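Local coordinates for cyclase (Streptomyces sp. R1128, PDB 3TFZ), which probably cyclises and aromatises the poly-beta-ketone chain made in the R1128 aromatic polyketide pathway, holding it in the cavity of a Bet v 1-like helix-grip fold, at residues A[32-36]-A[149-153]; A[108-112]-A[146-150]; A[13-19]-A[157-161]. All blocks are in the same frame, centred on the assembly; numbering follows the deposited sequence.

Interaction 1: residues A[32-36]-A[149-153]. With K (potassium ion), chain G.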
loop_
_atom_site.group_PDB
_atom_site.type_symbol
_atom_site.label_atom_id
_atom_site.label_comp_id
_atom_site.label_asym_id
_atom_site.label_seq_id
_atom_site.Cartn_x
_atom_site.Cartn_y
_atom_site.Cartn_z
ATOM N N ASP A 32 -2.577 2.332 23.856
ATOM C CA ASP A 32 -3.651 1.296 23.805
ATOM C C ASP A 32 -3.850 0.583 22.471
ATOM O O ASP A 32 -3.995 -0.616 22.472
ATOM C CB ASP A 32 -4.980 1.888 24.271
ATOM C CG ASP A 32 -4.900 2.378 25.678
ATOM O OD1 ASP A 32 -5.513 3.452 25.950
ATOM O OD2 ASP A 32 -4.187 1.706 26.492
ATOM N N ILE A 33 -3.798 1.322 21.376
ATOM C CA ILE A 33 -4.202 0.908 20.010
ATOM C C ILE A 33 -2.993 0.311 19.212
ATOM O O ILE A 33 -3.178 -0.549 18.312
ATOM C CB ILE A 33 -4.917 2.217 19.408
ATOM C CG1 ILE A 33 -6.306 2.354 20.005
ATOM C CG2 ILE A 33 -4.715 2.632 17.847
ATOM C CD1 ILE A 33 -6.754 3.802 20.022
ATOM N N PHE A 34 -1.760 0.698 19.562
ATOM C CA PHE A 34 -0.542 0.207 18.835
ATOM C C PHE A 34 0.169 -0.698 19.724
ATOM O O PHE A 34 0.618 -0.249 20.755
ATOM C CB PHE A 34 0.407 1.311 18.392
ATOM C CG PHE A 34 -0.165 2.219 17.259
ATOM C CD1 PHE A 34 -0.859 3.324 17.534
ATOM C CD2 PHE A 34 0.008 1.909 15.967
ATOM C CE1 PHE A 34 -1.409 4.105 16.549
ATOM C CE2 PHE A 34 -0.565 2.718 14.959
ATOM C CZ PHE A 34 -1.242 3.815 15.251
ATOM N N PRO A 35 0.132 -2.018 19.435
ATOM C CA PRO A 35 0.796 -2.966 20.360
ATOM C C PRO A 35 2.281 -2.668 20.661
ATOM O O PRO A 35 2.708 -2.755 21.800
ATOM C CB PRO A 35 0.505 -4.369 19.719
ATOM C CG PRO A 35 -0.943 -4.075 18.942
ATOM C CD PRO A 35 -0.619 -2.709 18.335
ATOM N N PRO A 36 3.065 -2.275 19.654
ATOM C CA PRO A 36 4.503 -2.072 20.060
ATOM C C PRO A 36 4.707 -0.731 20.772
ATOM O O PRO A 36 5.707 -0.571 21.469
ATOM C CB PRO A 36 5.257 -2.079 18.696
ATOM C CG PRO A 36 4.172 -2.498 17.607
ATOM C CD PRO A 36 2.842 -2.009 18.217
ATOM N N ASP A 149 1.344 -0.808 12.174
ATOM C CA ASP A 149 0.658 0.456 12.443
ATOM C C ASP A 149 -0.639 0.594 11.651
ATOM O O ASP A 149 -1.685 1.002 12.162
ATOM C CB ASP A 149 1.630 1.661 12.121
ATOM C CG ASP A 149 2.692 1.955 13.246
ATOM O OD1 ASP A 149 2.698 1.282 14.336
ATOM O OD2 ASP A 149 3.540 2.886 13.019
ATOM N N LEU A 150 -0.523 0.413 10.338
ATOM C CA LEU A 150 -1.689 0.341 9.432
ATOM C C LEU A 150 -2.764 -0.594 9.962
ATOM O O LEU A 150 -3.882 -0.186 9.970
ATOM C CB LEU A 150 -1.248 -0.069 8.009
ATOM C CG LEU A 150 -0.653 1.026 7.100
ATOM C CD1 LEU A 150 -0.029 0.455 5.814
ATOM C CD2 LEU A 150 -1.679 2.152 6.688
ATOM N N ASN A 151 -2.435 -1.862 10.277
ATOM C CA ASN A 151 -3.341 -2.876 10.860
ATOM C C ASN A 151 -3.934 -2.486 12.285
ATOM O O ASN A 151 -5.091 -2.777 12.599
ATOM C CB ASN A 151 -2.674 -4.273 10.898
ATOM C CG ASN A 151 -2.459 -4.876 9.473
ATOM O OD1 ASN A 151 -3.236 -4.669 8.494
ATOM N ND2 ASN A 151 -1.426 -5.705 9.381
ATOM N N ALA A 152 -3.141 -1.831 13.116
ATOM C CA ALA A 152 -3.565 -1.293 14.430
ATOM C C ALA A 152 -4.711 -0.327 14.165
ATOM O O ALA A 152 -5.772 -0.426 14.798
ATOM C CB ALA A 152 -2.436 -0.573 15.076
ATOM N N VAL A 153 -4.519 0.584 13.198
ATOM C CA VAL A 153 -5.472 1.648 12.961
ATOM C C VAL A 153 -6.795 1.067 12.395
ATOM O O VAL A 153 -7.881 1.472 12.794
ATOM C CB VAL A 153 -4.917 2.792 12.072
ATOM C CG1 VAL A 153 -6.058 3.832 11.781
ATOM C CG2 VAL A 153 -3.800 3.488 12.732
HETATM K K K G . 0.582 -1.002 23.344
HETATM O O HOH W 1 -1.914 -2.222 22.490
HETATM O O HOH W 2 -5.909 -1.741 17.067
#
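A potassium site sits on the turn that leaves helix 30-33, and the same turn packs against the long C-terminal helix 131-164. Phe34, the first residue to abandon helical angles, does both jobs: its carbonyl O binds K at 2.7 Å while its ring turns to the long helix. Pro35 O follows at a longer 3.2 Å from K, water 1 lies 2.9 Å from K and donates to Asp32 O at 2.6 Å, and the carbonyls of Ala31 and Thr37 complete the site. Carbonyl oxygens and water suit an ion as large and weakly polarising as potassium.

The nearest backbones are those of Phe34 and Ala152, with CA atoms 5.5 Å apart, a closeness that the small methyl of Ala152 permits. Its CB lies 3.3 Å from Ile33 O, 3.6 Å from Phe34 CD2 and 4.3 Å from Pro35 CD. One helical turn before, Asp149 OD1 comes within 3.2 Å of Phe34 CD2; one residue on, Val153 CG2 packs 3.6 Å from Phe34 CZ. No direct hydrogen bond crosses, but water 2 donates to Ile33 O at 3.2 Å and to Ala152 O at 2.6 Å. Short helices packed beside the long C-terminal helix are typical of the helix-grip, Bet v 1-like fold.

Interaction 2: residues A[108-112]-A[146-150]; sequences LVLTH and SVADL
Strand 108-112 is extended and runs nearly antiparallel to helix 146-150: their axes cross at 151° and approach to 9.3 Å, a gap long leucines can fill, with Leu110 and Ser146 nearest in register (CA atoms 7.1 Å apart). Residues alternate, so Leu108, Leu110 and His112 face the helix while Val109 and Thr111 point away. Leu108 (t, p) brings CG to 3.8 Å from Leu150 CD2. Leu110, also t, p, sets CB 3.9 Å from Leu150 CD2 and CD2 4.1 Å from Asp149 CB; the m, t rotamer of Leu150 sets its CD2 between the two strand leucines. His112 (chi1 m) places CE1 3.7 Å from Ser146 CB. Water 3 gives polar His112 and Ser146 a partner, 2.9 Å from Leu110 O, 2.6 Å from His112 ND1 and 3.1 Å from Ser146 OG. His112 NE2 hydrogen-bonds a bound CXS molecule, probably from the crystallisation liquor, consistent with a pocket here. A long helix gripped by a curved antiparallel sheet, with a cavity between, is the helix-grip fold.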
loop_
_atom_site.group_PDB
_atom_site.type_symbol
_atom_site.label_atom_id
_atom_site.label_comp_id
_atom_site.label_asym_id
_atom_site.label_seq_id
_atom_site.Cartn_x
_atom_site.Cartn_y
_atom_site.Cartn_z
ATOM N N LEU A 108 -6.475 3.755 3.495
ATOM C CA LEU A 108 -5.548 4.263 4.511
ATOM C C LEU A 108 -4.069 4.096 4.011
ATOM O O LEU A 108 -3.616 3.006 3.695
ATOM C CB LEU A 108 -5.772 3.576 5.917
ATOM C CG LEU A 108 -4.846 4.141 7.020
ATOM C CD1 LEU A 108 -5.102 5.683 7.333
ATOM C CD2 LEU A 108 -5.027 3.379 8.311
ATOM N N VAL A 109 -3.354 5.207 3.962
ATOM C CA VAL A 109 -1.997 5.257 3.547
ATOM C C VAL A 109 -1.019 5.849 4.603
ATOM O O VAL A 109 -1.287 6.856 5.252
ATOM C CB VAL A 109 -1.868 6.059 2.213
ATOM C CG1 VAL A 109 -0.374 6.051 1.686
ATOM C CG2 VAL A 109 -2.790 5.442 1.154
ATOM N N LEU A 110 0.151 5.196 4.679
ATOM C CA LEU A 110 1.254 5.577 5.554
ATOM C C LEU A 110 2.554 5.562 4.652
ATOM O O LEU A 110 2.838 4.550 4.047
ATOM C CB LEU A 110 1.371 4.623 6.739
ATOM C CG LEU A 110 2.544 4.901 7.675
ATOM C CD1 LEU A 110 2.509 6.320 8.196
ATOM C CD2 LEU A 110 2.517 3.935 8.847
ATOM N N THR A 111 3.252 6.735 4.587
ATOM C CA THR A 111 4.529 6.927 3.885
ATOM C C THR A 111 5.639 7.121 4.903
ATOM O O THR A 111 5.422 7.467 6.084
ATOM C CB THR A 111 4.580 8.098 2.821
ATOM O OG1 THR A 111 4.611 9.311 3.494
ATOM C CG2 THR A 111 3.359 8.167 1.869
ATOM N N HIS A 112 6.852 6.800 4.427
ATOM C CA HIS A 112 8.079 6.999 5.218
ATOM C C HIS A 112 9.141 7.539 4.351
ATOM O O HIS A 112 9.410 6.927 3.340
ATOM C CB HIS A 112 8.610 5.698 5.813
ATOM C CG HIS A 112 7.760 5.168 6.911
ATOM N ND1 HIS A 112 6.676 4.345 6.684
ATOM C CD2 HIS A 112 7.866 5.273 8.255
ATOM C CE1 HIS A 112 6.112 4.014 7.831
ATOM N NE2 HIS A 112 6.839 4.529 8.806
ATOM N N SER A 146 5.432 -0.340 9.893
ATOM C CA SER A 146 4.543 0.263 8.978
ATOM C C SER A 146 3.261 -0.614 8.804
ATOM O O SER A 146 2.124 -0.147 8.979
ATOM C CB SER A 146 5.324 0.453 7.654
ATOM O OG SER A 146 4.453 0.827 6.637
ATOM N N VAL A 147 3.470 -1.900 8.471
ATOM C CA VAL A 147 2.438 -2.955 8.415
ATOM C C VAL A 147 1.637 -3.069 9.764
ATOM O O VAL A 147 0.449 -3.063 9.709
ATOM C CB VAL A 147 3.053 -4.325 7.899
ATOM C CG1 VAL A 147 2.032 -5.455 7.989
ATOM C CG2 VAL A 147 3.506 -4.137 6.415
ATOM N N ALA A 148 2.303 -3.082 10.924
ATOM C CA ALA A 148 1.720 -3.216 12.236
ATOM C C ALA A 148 0.877 -1.993 12.583
ATOM O O ALA A 148 -0.243 -2.152 13.081
ATOM C CB ALA A 148 2.837 -3.451 13.334
ATOM N N ASP A 149 1.344 -0.808 12.174
ATOM C CA ASP A 149 0.658 0.456 12.443
ATOM C C ASP A 149 -0.639 0.594 11.651
ATOM O O ASP A 149 -1.685 1.002 12.162
ATOM C CB ASP A 149 1.630 1.661 12.121
ATOM C CG ASP A 149 2.692 1.955 13.246
ATOM O OD1 ASP A 149 2.698 1.282 14.336
ATOM O OD2 ASP A 149 3.540 2.886 13.019
ATOM N N LEU A 150 -0.523 0.413 10.338
ATOM C CA LEU A 150 -1.689 0.341 9.432
ATOM C C LEU A 150 -2.764 -0.594 9.962
ATOM O O LEU A 150 -3.882 -0.186 9.970
ATOM C CB LEU A 150 -1.248 -0.069 8.009
ATOM C CG LEU A 150 -0.653 1.026 7.100
ATOM C CD1 LEU A 150 -0.029 0.455 5.814
ATOM C CD2 LEU A 150 -1.679 2.152 6.688
HETATM O O HOH W 3 5.236 3.168 4.832
#

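Interaction 3: residues A[13-19]-A[157-161]; sequences VAAPADL and AERRV
Leu19, Glu158 and Ala157 carry about half of this contact, in which the turn between strand 5-13 and helix 17-25 rests on the late part of helix 131-164. The CA atoms of Ala15 and Glu158 are nearest, 5.8 Å apart. Segment 157-161 is helical; segment 13-19 leaves the strand at Val13, makes an inverse gamma turn centred on Ala14 (phi/psi -82/64), is extended at Ala15, and enters the helix after Pro16, the N-cap residue.

Glu158, with chi1 m and chi2 t, reaches back to the turn, where its OE2 accepts a nearly straight hydrogen bond from Ala14 N (2.9 Å, 171°). The carboxylate thus satisfies a backbone NH just past strand 5-13. In this helix-grip fold the contact seats the first strand-to-helix connection on the C-terminal helix.

Ala157 is small enough to admit two neighbours: its CB lies 3.7 Å from Val13 CG1 and 3.9 Å from Ala15 CB. Leu19, in the t, p rotamer, lays CD2 3.9 Å from Ala157 O, 3.8 Å from Val161 CG2 and 4.2 Å from Arg160 CB; the guanidinium of Arg160 pairs instead with Glu156. Val161, chi1 t, also sets CG2 3.6 Å from Ala15 CB and 4.2 Å from Pro16 CD.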
loop_
_atom_site.group_PDB
_atom_site.type_symbol
_atom_site.label_atom_id
_atom_site.label_comp_id
_atom_site.label_asym_id
_atom_site.label_seq_id
_atom_site.Cartn_x
_atom_site.Cartn_y
_atom_site.Cartn_z
ATOM N N VAL A 13 -9.863 0.260 4.935
ATOM C CA VAL A 13 -10.525 0.153 6.275
ATOM C C VAL A 13 -12.054 0.093 6.123
ATOM O O VAL A 13 -12.668 0.933 5.422
ATOM C CB VAL A 13 -10.124 1.293 7.191
ATOM C CG1 VAL A 13 -10.696 1.120 8.706
ATOM C CG2 VAL A 13 -8.550 1.390 7.247
ATOM N N ALA A 14 -12.698 -0.937 6.698
ATOM C CA ALA A 14 -14.150 -1.001 6.525
ATOM C C ALA A 14 -14.763 -0.042 7.583
ATOM O O ALA A 14 -15.389 -0.510 8.510
ATOM C CB ALA A 14 -14.677 -2.466 6.696
ATOM N N ALA A 15 -14.498 1.273 7.496
ATOM C CA ALA A 15 -15.093 2.324 8.389
ATOM C C ALA A 15 -15.117 3.614 7.599
ATOM O O ALA A 15 -14.249 3.808 6.710
ATOM C CB ALA A 15 -14.245 2.540 9.688
ATOM N N PRO A 16 -16.032 4.580 7.955
ATOM C CA PRO A 16 -16.000 5.916 7.237
ATOM C C PRO A 16 -14.718 6.748 7.535
ATOM O O PRO A 16 -14.110 6.597 8.590
ATOM C CB PRO A 16 -17.270 6.644 7.787
ATOM C CG PRO A 16 -18.198 5.437 8.481
ATOM C CD PRO A 16 -17.044 4.567 9.041
ATOM N N ALA A 17 -14.366 7.678 6.661
ATOM C CA ALA A 17 -13.049 8.336 6.675
ATOM C C ALA A 17 -12.937 9.218 7.881
ATOM O O ALA A 17 -11.895 9.319 8.441
ATOM C CB ALA A 17 -12.813 9.083 5.343
ATOM N N ASP A 18 -14.022 9.812 8.316
ATOM C CA ASP A 18 -14.118 10.595 9.536
ATOM C C ASP A 18 -13.841 9.773 10.809
ATOM O O ASP A 18 -13.210 10.269 11.728
ATOM C CB ASP A 18 -15.501 11.352 9.622
ATOM C CG ASP A 18 -15.619 12.495 8.590
ATOM O OD1 ASP A 18 -14.612 12.860 7.887
ATOM O OD2 ASP A 18 -16.702 13.060 8.425
ATOM N N LEU A 19 -14.303 8.524 10.874
ATOM C CA LEU A 19 -13.985 7.729 12.021
ATOM C C LEU A 19 -12.473 7.337 12.063
ATOM O O LEU A 19 -11.782 7.309 13.149
ATOM C CB LEU A 19 -14.917 6.554 12.041
ATOM C CG LEU A 19 -14.764 5.624 13.259
ATOM C CD1 LEU A 19 -14.992 6.505 14.538
ATOM C CD2 LEU A 19 -15.849 4.631 13.096
ATOM N N ALA A 157 -10.495 1.170 14.075
ATOM C CA ALA A 157 -11.612 1.866 13.456
ATOM C C ALA A 157 -12.790 0.894 13.274
ATOM O O ALA A 157 -13.975 1.257 13.461
ATOM C CB ALA A 157 -11.177 2.566 12.052
ATOM N N GLU A 158 -12.487 -0.308 12.843
ATOM C CA GLU A 158 -13.527 -1.319 12.608
ATOM C C GLU A 158 -14.211 -1.812 13.974
ATOM O O GLU A 158 -15.433 -1.938 14.042
ATOM C CB GLU A 158 -12.969 -2.463 11.753
ATOM C CG GLU A 158 -12.462 -2.039 10.400
ATOM C CD GLU A 158 -11.984 -3.210 9.507
ATOM O OE1 GLU A 158 -12.010 -4.342 9.993
ATOM O OE2 GLU A 158 -11.522 -3.008 8.350
ATOM N N ARG A 159 -13.420 -2.070 15.019
ATOM C CA ARG A 159 -13.860 -2.179 16.415
ATOM C C ARG A 159 -14.902 -1.122 16.814
ATOM O O ARG A 159 -15.822 -1.419 17.540
ATOM C CB ARG A 159 -12.632 -1.849 17.238
ATOM C CG ARG A 159 -12.623 -2.342 18.529
ATOM C CD ARG A 159 -11.184 -2.449 19.181
ATOM N NE ARG A 159 -10.352 -3.451 18.522
ATOM C CZ ARG A 159 -9.064 -3.284 18.148
ATOM N NH1 ARG A 159 -8.375 -2.136 18.402
ATOM N NH2 ARG A 159 -8.437 -4.316 17.545
ATOM N N ARG A 160 -14.653 0.138 16.473
ATOM C CA ARG A 160 -15.532 1.255 16.754
ATOM C C ARG A 160 -16.827 1.301 15.945
ATOM O O ARG A 160 -17.841 1.720 16.463
ATOM C CB ARG A 160 -14.802 2.602 16.593
ATOM C CG ARG A 160 -13.653 2.721 17.534
ATOM C CD ARG A 160 -13.303 4.121 17.740
ATOM N NE ARG A 160 -12.016 4.169 18.440
ATOM C CZ ARG A 160 -11.435 5.289 18.901
ATOM N NH1 ARG A 160 -11.987 6.506 18.701
ATOM N NH2 ARG A 160 -10.287 5.189 19.551
ATOM N N VAL A 161 -16.760 0.929 14.671
ATOM C CA VAL A 161 -17.943 0.585 13.915
ATOM C C VAL A 161 -18.810 -0.499 14.584
ATOM O O VAL A 161 -20.065 -0.314 14.631
ATOM C CB VAL A 161 -17.656 0.165 12.402
ATOM C CG1 VAL A 161 -19.019 -0.227 11.743
ATOM C CG2 VAL A 161 -17.033 1.288 11.650
#

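From the N terminus, strand 5-13 leads into residues 13-19, whose meeting with 157-161 in interaction 3 closes the widest loop, 137 intervening residues. Inside it, 32-36 returns to 149-153 in interaction 1, and inside that loop's span begins the strand segment 108-112 of interaction 2, which meets 146-150. The last two share Asp149 and Leu150; Asp149 touches both the potassium-bearing turn and the sheet, Leu150 the sheet. Helix 131-164 is common to all three, tying together the connection that follows the first strand, the short helices and the sheet. Side-chain packing joins neighbours: Val153 CG1 to Leu108 CD2 (3.6 Å), Leu108 CB to Val13 CG2 (3.8 Å) and Ile33 CD1 to Arg160 NH2 (3.8 Å).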